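Local coordinates for protein glycosyl transferase (Staphylococcus aureus, PDB 5TZJ) that is a family 2 glycosyl transferase that holds uridine-diphosphate-N-acetylglucosamine in a pocket and carries a TarS-type linker domain, at residues 74-79 with 167-172; 124-129 with 201-206; 11-16 with 43-48; 223-228 with 279-284. All blocks are in the same frame, centred on the assembly; numbering follows the deposited sequence.

Interaction 1: residues 74-79 with 167-172; sequences PRNVAL and IYFPEE. With UD1 (uridine-diphosphate-N-acetylglucosamine), chain C.
Asn-76 ND2 is gripped by two acceptors, and both bonds are nearly straight. It donates to Phe-169 O at 2.7 Å and to Glu-171 OE2 at 2.8 Å. Both partners lie in the amide plane, and Glu-171 OE2 uses its anti lone pair. On the other branch, Asn-76 OD1 takes Phe-169 N at 2.9 Å on a lone pair. One side-chain amide thus pairs with the N-H and C=O of a single residue, which fixes its rotation. CG of Asn-76 stands anti to the carbonyl carbon (chi1 -71°), and this brings the amide beside the 167-172 backbone. Asn-76 OD1 also meets the edge of the Tyr-168 ring, whose plane is almost perpendicular to the amide. Further along the helix, Leu-79 CD2 packs on Tyr-168 CE1 at 3.7 Å. The extended chain of Arg-75 passes over one face of the Phe-169 ring, with its CD 3.9 Å from the centroid in a CH-pi contact. Its guanidinium goes on to UD1, where Arg-75 NH2 donates to O4' at 2.8 Å and more weakly to O3'. Asp-91 and Glu-177 form salt bridges to the same guanidinium and hold it from the protein side. Phe-181 of helix 177-188 stacks on Phe-169. The arrangement belongs to the UD1 pocket of a family 2 glycosyl transferase, where helix 72-81 supplies an arginine that bonds to UD1.

Interaction 2: residues 124-129 with 201-206; sequences NGRGVP and YYATKR. With UD1 (uridine-diphosphate-N-acetylglucosamine), chain C.
The backbones of 124-129 and 201-206 come closest at Arg-126 and Lys-205, with CA atoms 5.2 Å apart. Their touching parts run 129° apart, and no backbone hydrogen bond joins them. Side chains make the link instead. Asn-124 ND2 donates to Lys-205 O at 2.9 Å, tilted out of the carbonyl plane. Arg-126 sends CG off anti to its backbone nitrogen (chi1 172°), and a bend at chi2 turns the chain along Thr-204 O toward the ligand. Arg-126 NH1 reaches Thr-204 O at 3.3 Å, almost in line with the C=O bond. The same nitrogen donates to UD1 O1B at 3.1 Å, in a fairly straight bond. The aliphatic part of Lys-205 crosses Arg-126 at about a right angle, with CD on CD at 3.4 Å. Deeper in, Val-128 CG2 rests on Ala-203 CB at 3.8 Å. Arg-206 turns its guanidinium edge to the other phosphate, where Arg-206 NH2 makes weak bonds to UD1 O1A and O2A. Asp-93 forms a salt bridge with Arg-206 at NE. Two arginines therefore serve the two phosphates, one from each segment. Their positive charge would offset the negative charge of the diphosphate. Thr-204 O, sharing NH1 with the ligand, is consistent with a guanidinium held in place there.

Interaction 3: residues 11-16 with 43-48; sequences NSEKYI and TDQTLQ
Glu-13 lies alongside Asp-44, the two side chains pointing opposite ways. Its CB is 3.2 Å from Asp-44 OD2, and the extended chain carries its carboxylate alongside Asp-44 CB. There Glu-13 OE1 accepts Gln-45 N at 2.8 Å, from above the carboxylate plane. In return, Asp-44 OD2 takes Glu-13 N at 3.1 Å. The exchange ties each acid to the backbone of the other segment, although Glu-13 OE1 and Asp-44 OD2 stand only 4.0 Å apart. The other oxygen, Asp-44 OD1, is met by Thr-46 OG1 at 2.6 Å and by Thr-46 N, both from one face of its plane. CG of Asp-44 sits between its backbone nitrogen and carbonyl carbon (chi1 64°), which turns the carboxylate back toward Thr-46. Thr-46 OG1 also takes a weak bond from Ser-12 N at 2.8 Å. At the outer end, Asn-11 OD1 accepts Thr-43 N at 2.7 Å, in the carbonyl plane. Ser-12 also touches UD1, while its hydroxyl is bonded to Ser-92. The bond from Thr-46 N to Asp-44 OD1 closes an Asx turn leading into helix 46-51. The contact as a whole joins the loops after parallel strands 3-9 and 33-39, as in the GT-A fold of family 2 glycosyl transferases.

Interaction 4: residues 223-228 with 279-284; sequences EVMRLI and GDFIQA
This is helix-to-helix packing within the TarS linker domain, centred on a CH-pi contact, with a more distant Met-aromatic approach. Phe-281 of helix 271-282 presents a ring face to Met-225 of helix 218-233. Met-225 CB sits over the middle of that ring, 3.4 Å from the centroid, in the CH-pi contact. The sulfur is farther off, with Met-225 SD 5.3 Å from the centroid and above the same face. The ring is turned there by chi1 of 153°, which puts CG of Phe-281 roughly anti to its backbone nitrogen. Ile-282 CD1 covers the opposite face, so the ring is held between the two residues. The ring also reaches the helix backbone, where Phe-281 CD1 lies 3.4 Å from Met-225 C. Next to it, Arg-226 CG touches Ala-284 CB at 4.0 Å. The guanidinium of Arg-226 bends back to its own helix and grips Glu-223 side-on, with NH2 to OE1 at 2.6 Å and NE to OE2 at 3.0 Å. No hydrogen bond crosses between the segments. His-253 of helix 239-256 meets the Phe-281 ring edge-to-face, and Phe-249 of that helix packs on Met-225. Helix 177-188 lies against Met-225 and Ile-228, while helix 298-305 backs Ile-282.

Overall arrangement
Along the chain, interaction 3 closes first. Interactions 1 and 2 then alternate their segments, and interaction 4 comes last. Interactions 1 and 2 have centres 23 Å apart and do not touch, but both reach UD1, at its sugar and its phosphates. The centre of interaction 3 is about 21 Å from that of interaction 1 and about 20 Å from that of interaction 2. It meets interaction 2 where Tyr-15 packs on Arg-206, so the two regions touch near the ligand. Interaction 4 stands apart in the helical linker domain, about 37 Å from interaction 3 between centres. Its nearest atoms come within about 5 Å of interaction 1, and helix 177-188 touches both. That helix packs between the ligand-binding part and the linker domain.

Interaction 1: residues 74-79 with 167-172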
# COMPACT_ATOMS: atom_id res chain seq x y z
N PRO A 74 11.42 11.87 1.07
CA PRO A 74 11.56 12.52 -0.24
C PRO A 74 10.24 12.73 -0.95
O PRO A 74 10.11 13.72 -1.67
CB PRO A 74 12.50 11.60 -1.02
CG PRO A 74 12.82 10.46 -0.18
CD PRO A 74 12.32 10.72 1.22
N ARG A 75 9.24 11.83 -0.77
CA ARG A 75 7.99 12.09 -1.47
C ARG A 75 7.24 13.25 -0.81
O ARG A 75 6.63 14.08 -1.52
CB ARG A 75 7.08 10.84 -1.58
CG ARG A 75 7.64 9.62 -2.36
CD ARG A 75 6.65 8.41 -2.20
NE ARG A 75 7.04 7.23 -2.99
CZ ARG A 75 6.94 5.99 -2.52
NH1 ARG A 75 6.50 5.81 -1.29
NH2 ARG A 75 7.28 4.94 -3.27
N ASN A 76 7.31 13.34 0.52
CA ASN A 76 6.72 14.47 1.25
C ASN A 76 7.34 15.80 0.83
O ASN A 76 6.63 16.79 0.63
CB ASN A 76 6.92 14.28 2.75
CG ASN A 76 6.05 13.15 3.31
OD1 ASN A 76 5.07 12.76 2.66
ND2 ASN A 76 6.35 12.67 4.51
N VAL A 77 8.67 15.86 0.73
CA VAL A 77 9.33 17.09 0.26
C VAL A 77 8.85 17.44 -1.13
O VAL A 77 8.52 18.60 -1.42
CB VAL A 77 10.86 16.90 0.30
CG1 VAL A 77 11.59 18.14 -0.30
CG2 VAL A 77 11.32 16.52 1.71
N ALA A 78 8.74 16.42 -2.00
CA ALA A 78 8.28 16.66 -3.36
C ALA A 78 6.83 17.10 -3.38
O ALA A 78 6.44 17.96 -4.19
CB ALA A 78 8.42 15.39 -4.21
N LEU A 79 5.99 16.48 -2.54
CA LEU A 79 4.56 16.82 -2.56
C LEU A 79 4.35 18.29 -2.20
O LEU A 79 3.54 18.99 -2.85
CB LEU A 79 3.80 15.89 -1.61
CG LEU A 79 2.27 16.01 -1.56
CD1 LEU A 79 1.66 15.95 -2.96
CD2 LEU A 79 1.68 14.90 -0.62
N ILE A 167 -2.47 14.83 4.18
CA ILE A 167 -2.14 13.42 3.93
C ILE A 167 -0.70 13.37 3.47
O ILE A 167 -0.35 13.90 2.41
CB ILE A 167 -3.09 12.78 2.90
CG1 ILE A 167 -4.52 12.84 3.44
CG2 ILE A 167 -2.70 11.31 2.64
CD1 ILE A 167 -5.58 12.26 2.41
N TYR A 168 0.16 12.76 4.29
CA TYR A 168 1.58 12.64 4.00
C TYR A 168 1.99 11.20 4.25
O TYR A 168 1.24 10.41 4.81
CB TYR A 168 2.42 13.62 4.84
CG TYR A 168 2.27 14.99 4.24
CD1 TYR A 168 2.96 15.34 3.08
CD2 TYR A 168 1.36 15.91 4.77
CE1 TYR A 168 2.79 16.59 2.47
CE2 TYR A 168 1.18 17.18 4.17
CZ TYR A 168 1.90 17.50 3.02
OH TYR A 168 1.74 18.73 2.41
N PHE A 169 3.19 10.87 3.81
CA PHE A 169 3.83 9.59 4.10
C PHE A 169 4.48 9.63 5.48
O PHE A 169 5.13 10.62 5.83
CB PHE A 169 4.90 9.28 3.04
CG PHE A 169 4.33 9.05 1.66
CD1 PHE A 169 3.78 7.82 1.31
CD2 PHE A 169 4.30 10.07 0.73
CE1 PHE A 169 3.26 7.59 0.07
CE2 PHE A 169 3.75 9.85 -0.53
CZ PHE A 169 3.22 8.59 -0.86
N PRO A 170 4.37 8.56 6.27
CA PRO A 170 5.26 8.44 7.44
C PRO A 170 6.71 8.46 6.98
O PRO A 170 7.06 7.89 5.95
CB PRO A 170 4.89 7.07 8.02
CG PRO A 170 3.46 6.85 7.55
CD PRO A 170 3.40 7.45 6.17
N GLU A 171 7.56 9.12 7.76
CA GLU A 171 8.97 9.24 7.41
C GLU A 171 9.84 8.33 8.29
O GLU A 171 9.41 7.88 9.34
CB GLU A 171 9.38 10.71 7.55
CG GLU A 171 8.47 11.62 6.71
CD GLU A 171 8.96 13.06 6.69
OE1 GLU A 171 9.76 13.40 7.56
OE2 GLU A 171 8.54 13.85 5.81
N GLU A 172 11.08 8.08 7.83
CA GLU A 172 12.03 7.16 8.50
C GLU A 172 11.48 5.73 8.65
O GLU A 172 11.61 5.10 9.69
CB GLU A 172 12.47 7.70 9.86
CG GLU A 172 13.71 8.57 9.77
CD GLU A 172 14.11 9.18 11.10
OE1 GLU A 172 14.84 10.20 11.10
OE2 GLU A 172 13.69 8.64 12.14
C1' UD1 C . 7.51 -0.99 -3.28
C2' UD1 C . 6.45 0.04 -3.65
C3' UD1 C . 7.02 1.38 -3.33
C4' UD1 C . 7.05 1.48 -1.84
C5' UD1 C . 8.13 0.53 -1.34
C6' UD1 C . 8.19 0.55 0.16
C7' UD1 C . 4.98 -0.94 -5.43
C8' UD1 C . 4.27 -1.73 -4.35
N2' UD1 C . 6.08 -0.08 -5.09
O1' UD1 C . 8.57 -0.77 -4.13
O3' UD1 C . 6.29 2.47 -3.96
O4' UD1 C . 7.31 2.82 -1.45
O5' UD1 C . 7.86 -0.86 -1.81
O6' UD1 C . 6.89 0.52 0.69
O7' UD1 C . 4.68 -1.04 -6.57
N1 UD1 C . 13.99 5.38 -1.99
C2 UD1 C . 14.32 6.66 -1.29
N3 UD1 C . 15.14 6.66 -0.04
C4 UD1 C . 15.59 5.38 0.50
C5 UD1 C . 15.24 4.09 -0.19
C6 UD1 C . 14.43 4.11 -1.43
O2 UD1 C . 13.95 7.67 -1.74
O4 UD1 C . 16.24 5.38 1.49
C1B UD1 C . 13.16 5.43 -3.16
C2B UD1 C . 13.66 4.49 -4.39
O2' UD1 C . 14.71 5.22 -5.15
C3B UD1 C . 12.55 4.24 -5.08
C4B UD1 C . 11.40 4.25 -4.05
O4B UD1 C . 11.97 4.95 -2.80
O3B UD1 C . 12.23 5.35 -6.05
C5B UD1 C . 10.95 2.96 -3.64
O5B UD1 C . 12.02 2.24 -3.09
PA UD1 C . 12.28 0.73 -3.70
O1A UD1 C . 13.62 0.20 -3.24
O2A UD1 C . 12.19 0.76 -5.21
O3A UD1 C . 11.01 -0.16 -3.08
PB UD1 C . 10.11 -1.32 -3.85
O1B UD1 C . 10.68 -1.76 -5.17
O2B UD1 C . 10.22 -2.45 -2.84

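Interaction 2: residues 124-129 with 201-206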
# COMPACT_ATOMS: atom_id res chain seq x y z
N ASN A 124 10.12 -8.24 -15.84
CA ASN A 124 10.95 -9.39 -15.48
C ASN A 124 10.69 -9.94 -14.08
O ASN A 124 11.55 -9.86 -13.19
CB ASN A 124 12.44 -9.06 -15.70
CG ASN A 124 12.97 -8.00 -14.75
OD1 ASN A 124 12.51 -6.85 -14.75
ND2 ASN A 124 13.96 -8.37 -13.95
N GLY A 125 9.52 -10.54 -13.87
CA GLY A 125 9.25 -11.34 -12.70
C GLY A 125 8.51 -10.63 -11.59
O GLY A 125 7.90 -11.30 -10.75
N ARG A 126 8.54 -9.29 -11.56
CA ARG A 126 7.86 -8.56 -10.50
C ARG A 126 6.37 -8.90 -10.48
O ARG A 126 5.70 -8.91 -11.52
CB ARG A 126 8.05 -7.06 -10.70
CG ARG A 126 7.22 -6.23 -9.75
CD ARG A 126 8.05 -5.78 -8.58
NE ARG A 126 7.29 -4.95 -7.65
CZ ARG A 126 7.81 -3.93 -6.98
NH1 ARG A 126 9.08 -3.59 -7.13
NH2 ARG A 126 7.04 -3.23 -6.14
N GLY A 127 5.85 -9.20 -9.29
CA GLY A 127 4.43 -9.42 -9.13
C GLY A 127 3.71 -8.10 -8.90
O GLY A 127 4.21 -7.22 -8.21
N VAL A 128 2.54 -7.97 -9.50
CA VAL A 128 1.77 -6.74 -9.37
C VAL A 128 0.30 -7.07 -9.15
O VAL A 128 -0.20 -8.04 -9.73
CB VAL A 128 1.97 -5.85 -10.62
CG1 VAL A 128 0.91 -4.85 -10.71
CG2 VAL A 128 3.34 -5.14 -10.59
N PRO A 129 -0.42 -6.32 -8.31
CA PRO A 129 -1.86 -6.57 -8.13
C PRO A 129 -2.61 -6.48 -9.45
O PRO A 129 -2.35 -5.61 -10.27
CB PRO A 129 -2.29 -5.46 -7.16
CG PRO A 129 -1.30 -4.42 -7.32
CD PRO A 129 -0.01 -5.15 -7.51
N TYR A 201 1.41 1.58 -15.64
CA TYR A 201 2.51 1.63 -14.69
C TYR A 201 3.32 0.32 -14.79
O TYR A 201 2.84 -0.76 -14.40
CB TYR A 201 1.98 1.88 -13.27
CG TYR A 201 3.10 2.20 -12.31
CD1 TYR A 201 3.87 1.20 -11.76
CD2 TYR A 201 3.42 3.53 -11.98
CE1 TYR A 201 4.94 1.49 -10.94
CE2 TYR A 201 4.46 3.81 -11.13
CZ TYR A 201 5.22 2.79 -10.62
OH TYR A 201 6.29 3.07 -9.79
N TYR A 202 4.55 0.42 -15.28
CA TYR A 202 5.45 -0.74 -15.33
C TYR A 202 6.33 -0.79 -14.08
O TYR A 202 7.13 0.13 -13.82
CB TYR A 202 6.31 -0.70 -16.59
CG TYR A 202 5.50 -0.69 -17.84
CD1 TYR A 202 5.10 0.50 -18.42
CD2 TYR A 202 5.10 -1.87 -18.44
CE1 TYR A 202 4.34 0.52 -19.58
CE2 TYR A 202 4.35 -1.87 -19.61
CZ TYR A 202 3.97 -0.66 -20.17
OH TYR A 202 3.22 -0.64 -21.31
N ALA A 203 6.20 -1.87 -13.33
CA ALA A 203 6.95 -2.07 -12.10
C ALA A 203 8.00 -3.16 -12.36
O ALA A 203 7.66 -4.28 -12.77
CB ALA A 203 6.02 -2.43 -10.95
N THR A 204 9.27 -2.81 -12.18
CA THR A 204 10.38 -3.70 -12.46
C THR A 204 10.82 -4.46 -11.21
O THR A 204 10.41 -4.17 -10.09
CB THR A 204 11.56 -2.90 -13.01
OG1 THR A 204 11.86 -1.82 -12.10
CG2 THR A 204 11.25 -2.35 -14.40
N LYS A 205 11.68 -5.46 -11.43
CA LYS A 205 12.47 -6.06 -10.36
C LYS A 205 13.94 -6.04 -10.79
O LYS A 205 14.42 -6.98 -11.43
CB LYS A 205 12.00 -7.46 -10.02
CG LYS A 205 11.97 -7.68 -8.50
CD LYS A 205 11.28 -6.48 -7.79
CE LYS A 205 11.35 -6.57 -6.27
NZ LYS A 205 10.91 -7.90 -5.77
N ARG A 206 14.63 -4.96 -10.43
CA ARG A 206 16.08 -4.89 -10.51
C ARG A 206 16.64 -5.50 -9.22
O ARG A 206 15.91 -6.07 -8.41
CB ARG A 206 16.53 -3.45 -10.76
CG ARG A 206 15.82 -2.36 -9.94
CD ARG A 206 16.54 -2.07 -8.63
NE ARG A 206 15.77 -1.22 -7.72
CZ ARG A 206 15.83 -1.32 -6.40
NH1 ARG A 206 16.62 -2.23 -5.84
NH2 ARG A 206 15.10 -0.51 -5.62
C1' UD1 C . 7.51 -0.99 -3.28
C2' UD1 C . 6.45 0.04 -3.65
C3' UD1 C . 7.02 1.38 -3.33
C4' UD1 C . 7.05 1.48 -1.84
C5' UD1 C . 8.13 0.53 -1.34
C6' UD1 C . 8.19 0.55 0.16
C7' UD1 C . 4.98 -0.94 -5.43
C8' UD1 C . 4.27 -1.73 -4.35
N2' UD1 C . 6.08 -0.08 -5.09
O1' UD1 C . 8.57 -0.77 -4.13
O3' UD1 C . 6.29 2.47 -3.96
O4' UD1 C . 7.31 2.82 -1.45
O5' UD1 C . 7.86 -0.86 -1.81
O6' UD1 C . 6.89 0.52 0.69
O7' UD1 C . 4.68 -1.04 -6.57
N1 UD1 C . 13.99 5.38 -1.99
C2 UD1 C . 14.32 6.66 -1.29
N3 UD1 C . 15.14 6.66 -0.04
C4 UD1 C . 15.59 5.38 0.50
C5 UD1 C . 15.24 4.09 -0.19
C6 UD1 C . 14.43 4.11 -1.43
O2 UD1 C . 13.95 7.67 -1.74
O4 UD1 C . 16.24 5.38 1.49
C1B UD1 C . 13.16 5.43 -3.16
C2B UD1 C . 13.66 4.49 -4.39
O2' UD1 C . 14.71 5.22 -5.15
C3B UD1 C . 12.55 4.24 -5.08
C4B UD1 C . 11.40 4.25 -4.05
O4B UD1 C . 11.97 4.95 -2.80
O3B UD1 C . 12.23 5.35 -6.05
C5B UD1 C . 10.95 2.96 -3.64
O5B UD1 C . 12.02 2.24 -3.09
PA UD1 C . 12.28 0.73 -3.70
O1A UD1 C . 13.62 0.20 -3.24
O2A UD1 C . 12.19 0.76 -5.21
O3A UD1 C . 11.01 -0.16 -3.08
PB UD1 C . 10.11 -1.32 -3.85
O1B UD1 C . 10.68 -1.76 -5.17
O2B UD1 C . 10.22 -2.45 -2.84

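Interaction 3: residues 11-16 with 43-48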
# COMPACT_ATOMS: atom_id res chain seq x y z
N ASN A 11 20.52 6.32 -4.96
CA ASN A 11 21.52 5.51 -5.65
C ASN A 11 20.88 4.77 -6.83
O ASN A 11 21.07 3.57 -7.05
CB ASN A 11 22.20 4.55 -4.68
CG ASN A 11 23.13 5.30 -3.70
OD1 ASN A 11 23.62 6.40 -4.02
ND2 ASN A 11 23.37 4.71 -2.53
N SER A 12 20.15 5.54 -7.63
CA SER A 12 19.33 5.05 -8.73
C SER A 12 20.02 5.19 -10.07
O SER A 12 19.33 5.26 -11.10
CB SER A 12 18.00 5.81 -8.75
OG SER A 12 17.30 5.71 -7.53
N GLU A 13 21.35 5.28 -10.10
CA GLU A 13 22.01 5.67 -11.34
C GLU A 13 21.89 4.61 -12.43
O GLU A 13 21.87 4.95 -13.62
CB GLU A 13 23.48 6.02 -11.09
CG GLU A 13 24.45 4.90 -11.32
CD GLU A 13 25.85 5.23 -10.81
OE1 GLU A 13 26.22 6.43 -10.81
OE2 GLU A 13 26.56 4.29 -10.39
N LYS A 14 21.80 3.32 -12.06
CA LYS A 14 21.77 2.26 -13.07
C LYS A 14 20.43 2.16 -13.80
O LYS A 14 20.37 1.53 -14.86
CB LYS A 14 22.10 0.90 -12.46
CG LYS A 14 23.25 0.90 -11.49
CD LYS A 14 24.59 1.18 -12.15
CE LYS A 14 25.70 1.13 -11.09
NZ LYS A 14 27.05 1.34 -11.66
N TYR A 15 19.36 2.73 -13.27
CA TYR A 15 18.06 2.59 -13.93
C TYR A 15 17.30 3.89 -14.14
O TYR A 15 16.32 3.88 -14.89
CB TYR A 15 17.16 1.61 -13.15
CG TYR A 15 17.28 1.71 -11.64
CD1 TYR A 15 16.58 2.68 -10.93
CD2 TYR A 15 18.10 0.84 -10.93
CE1 TYR A 15 16.69 2.78 -9.52
CE2 TYR A 15 18.22 0.92 -9.52
CZ TYR A 15 17.51 1.90 -8.81
OH TYR A 15 17.63 1.98 -7.41
N ILE A 16 17.71 5.00 -13.52
CA ILE A 16 16.85 6.18 -13.52
C ILE A 16 16.58 6.69 -14.94
O ILE A 16 15.55 7.32 -15.18
CB ILE A 16 17.45 7.30 -12.64
CG1 ILE A 16 16.48 8.47 -12.50
CG2 ILE A 16 18.76 7.73 -13.18
CD1 ILE A 16 15.24 8.12 -11.67
N THR A 43 24.92 8.69 -3.25
CA THR A 43 26.36 8.86 -3.43
C THR A 43 26.82 8.55 -4.85
O THR A 43 28.01 8.71 -5.13
CB THR A 43 27.12 7.98 -2.45
OG1 THR A 43 26.71 6.61 -2.63
CG2 THR A 43 26.84 8.42 -0.99
N ASP A 44 25.93 8.13 -5.74
CA ASP A 44 26.35 7.81 -7.09
C ASP A 44 26.03 9.00 -8.00
O ASP A 44 25.78 10.11 -7.52
CB ASP A 44 25.68 6.50 -7.53
CG ASP A 44 24.16 6.60 -7.62
OD1 ASP A 44 23.58 7.67 -7.33
OD2 ASP A 44 23.55 5.58 -7.97
N GLN A 45 26.03 8.77 -9.30
CA GLN A 45 25.80 9.83 -10.28
C GLN A 45 24.32 10.03 -10.61
O GLN A 45 24.01 10.56 -11.69
CB GLN A 45 26.59 9.56 -11.56
CG GLN A 45 28.12 9.69 -11.40
CD GLN A 45 28.57 11.11 -11.09
OE1 GLN A 45 28.61 11.52 -9.92
NE2 GLN A 45 28.88 11.88 -12.15
N THR A 46 23.42 9.61 -9.71
CA THR A 46 21.99 9.75 -9.96
C THR A 46 21.66 11.18 -10.40
O THR A 46 20.98 11.39 -11.42
CB THR A 46 21.15 9.35 -8.72
OG1 THR A 46 21.23 7.93 -8.50
CG2 THR A 46 19.66 9.70 -8.90
N LEU A 47 22.19 12.19 -9.68
CA LEU A 47 21.76 13.57 -9.93
C LEU A 47 22.32 14.11 -11.23
O LEU A 47 21.66 14.92 -11.90
CB LEU A 47 22.17 14.48 -8.77
CG LEU A 47 21.24 14.48 -7.53
CD1 LEU A 47 21.61 15.69 -6.65
CD2 LEU A 47 19.80 14.52 -7.89
N GLN A 48 23.54 13.71 -11.60
CA GLN A 48 24.09 14.15 -12.87
C GLN A 48 23.31 13.54 -14.04
O GLN A 48 23.14 14.21 -15.06
CB GLN A 48 25.57 13.81 -12.96
CG GLN A 48 26.43 14.57 -11.93
CD GLN A 48 26.62 13.81 -10.60
OE1 GLN A 48 25.69 13.17 -10.07
NE2 GLN A 48 27.84 13.90 -10.05

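Interaction 4: residues 223-228 with 279-284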
# COMPACT_ATOMS: atom_id res chain seq x y z
N GLU A 223 2.73 -0.56 14.17
CA GLU A 223 2.24 0.78 14.46
C GLU A 223 1.55 1.39 13.24
O GLU A 223 0.56 2.10 13.36
CB GLU A 223 3.41 1.70 14.92
CG GLU A 223 3.05 3.20 14.97
CD GLU A 223 2.06 3.52 16.09
OE1 GLU A 223 1.57 4.66 16.16
OE2 GLU A 223 1.76 2.62 16.91
N VAL A 224 2.09 1.17 12.04
CA VAL A 224 1.37 1.67 10.85
C VAL A 224 0.02 0.96 10.71
O VAL A 224 -0.97 1.56 10.27
CB VAL A 224 2.21 1.47 9.58
CG1 VAL A 224 1.40 1.87 8.30
CG2 VAL A 224 3.63 2.17 9.68
N MET A 225 -0.03 -0.32 11.07
CA MET A 225 -1.33 -1.03 10.97
C MET A 225 -2.35 -0.45 11.95
O MET A 225 -3.51 -0.19 11.58
CB MET A 225 -1.13 -2.54 11.19
CG MET A 225 -0.20 -3.23 10.16
SD MET A 225 -0.66 -2.96 8.44
CE MET A 225 0.66 -1.83 7.89
N ARG A 226 -1.93 -0.22 13.21
CA ARG A 226 -2.78 0.45 14.20
C ARG A 226 -3.26 1.82 13.70
O ARG A 226 -4.44 2.16 13.85
CB ARG A 226 -2.00 0.60 15.51
CG ARG A 226 -2.84 1.12 16.67
CD ARG A 226 -1.97 1.44 17.88
NE ARG A 226 -1.13 2.62 17.61
CZ ARG A 226 -1.58 3.88 17.58
NH1 ARG A 226 -2.86 4.13 17.84
NH2 ARG A 226 -0.72 4.90 17.32
N LEU A 227 -2.35 2.65 13.17
CA LEU A 227 -2.79 3.95 12.66
C LEU A 227 -3.86 3.79 11.59
O LEU A 227 -4.78 4.62 11.50
CB LEU A 227 -1.59 4.76 12.09
CG LEU A 227 -0.57 5.22 13.13
CD1 LEU A 227 0.74 5.72 12.52
CD2 LEU A 227 -1.19 6.36 13.95
N ILE A 228 -3.75 2.76 10.75
CA ILE A 228 -4.77 2.52 9.73
C ILE A 228 -6.10 2.18 10.37
O ILE A 228 -7.14 2.68 9.95
CB ILE A 228 -4.32 1.42 8.75
CG1 ILE A 228 -3.25 1.98 7.81
CG2 ILE A 228 -5.47 1.00 7.79
CD1 ILE A 228 -2.50 0.84 7.07
N GLY A 279 -0.65 -7.54 18.68
CA GLY A 279 -1.77 -7.34 19.57
C GLY A 279 -2.09 -5.85 19.78
O GLY A 279 -3.25 -5.47 19.96
N ASP A 280 -1.06 -4.99 19.80
CA ASP A 280 -1.33 -3.55 19.96
C ASP A 280 -2.13 -3.02 18.77
O ASP A 280 -2.93 -2.07 18.92
CB ASP A 280 -0.04 -2.72 20.09
CG ASP A 280 0.61 -2.83 21.45
OD1 ASP A 280 -0.06 -3.28 22.40
OD2 ASP A 280 1.81 -2.44 21.59
N PHE A 281 -1.94 -3.62 17.60
CA PHE A 281 -2.73 -3.25 16.42
C PHE A 281 -4.15 -3.84 16.53
O PHE A 281 -5.15 -3.10 16.42
CB PHE A 281 -1.98 -3.75 15.18
CG PHE A 281 -2.84 -4.05 13.93
CD1 PHE A 281 -3.81 -3.17 13.48
CD2 PHE A 281 -2.55 -5.19 13.17
CE1 PHE A 281 -4.54 -3.43 12.30
CE2 PHE A 281 -3.24 -5.47 11.99
CZ PHE A 281 -4.23 -4.58 11.54
N ILE A 282 -4.26 -5.13 16.87
CA ILE A 282 -5.60 -5.74 16.95
C ILE A 282 -6.41 -5.14 18.10
O ILE A 282 -7.64 -5.04 18.00
CB ILE A 282 -5.46 -7.27 17.04
CG1 ILE A 282 -4.66 -7.74 15.83
CG2 ILE A 282 -6.87 -8.00 17.04
CD1 ILE A 282 -5.30 -7.21 14.48
N GLN A 283 -5.75 -4.61 19.15
CA GLN A 283 -6.50 -4.01 20.24
C GLN A 283 -7.17 -2.70 19.85
O GLN A 283 -8.14 -2.28 20.50
CB GLN A 283 -5.59 -3.83 21.47
CG GLN A 283 -5.50 -5.17 22.25
CD GLN A 283 -4.48 -5.21 23.39
OE1 GLN A 283 -3.98 -4.18 23.83
NE2 GLN A 283 -4.18 -6.41 23.86
N ALA A 284 -6.74 -2.09 18.78
CA ALA A 284 -7.46 -0.95 18.25
C ALA A 284 -8.69 -1.35 17.43
O ALA A 284 -9.45 -0.45 17.07
CB ALA A 284 -6.54 -0.12 17.34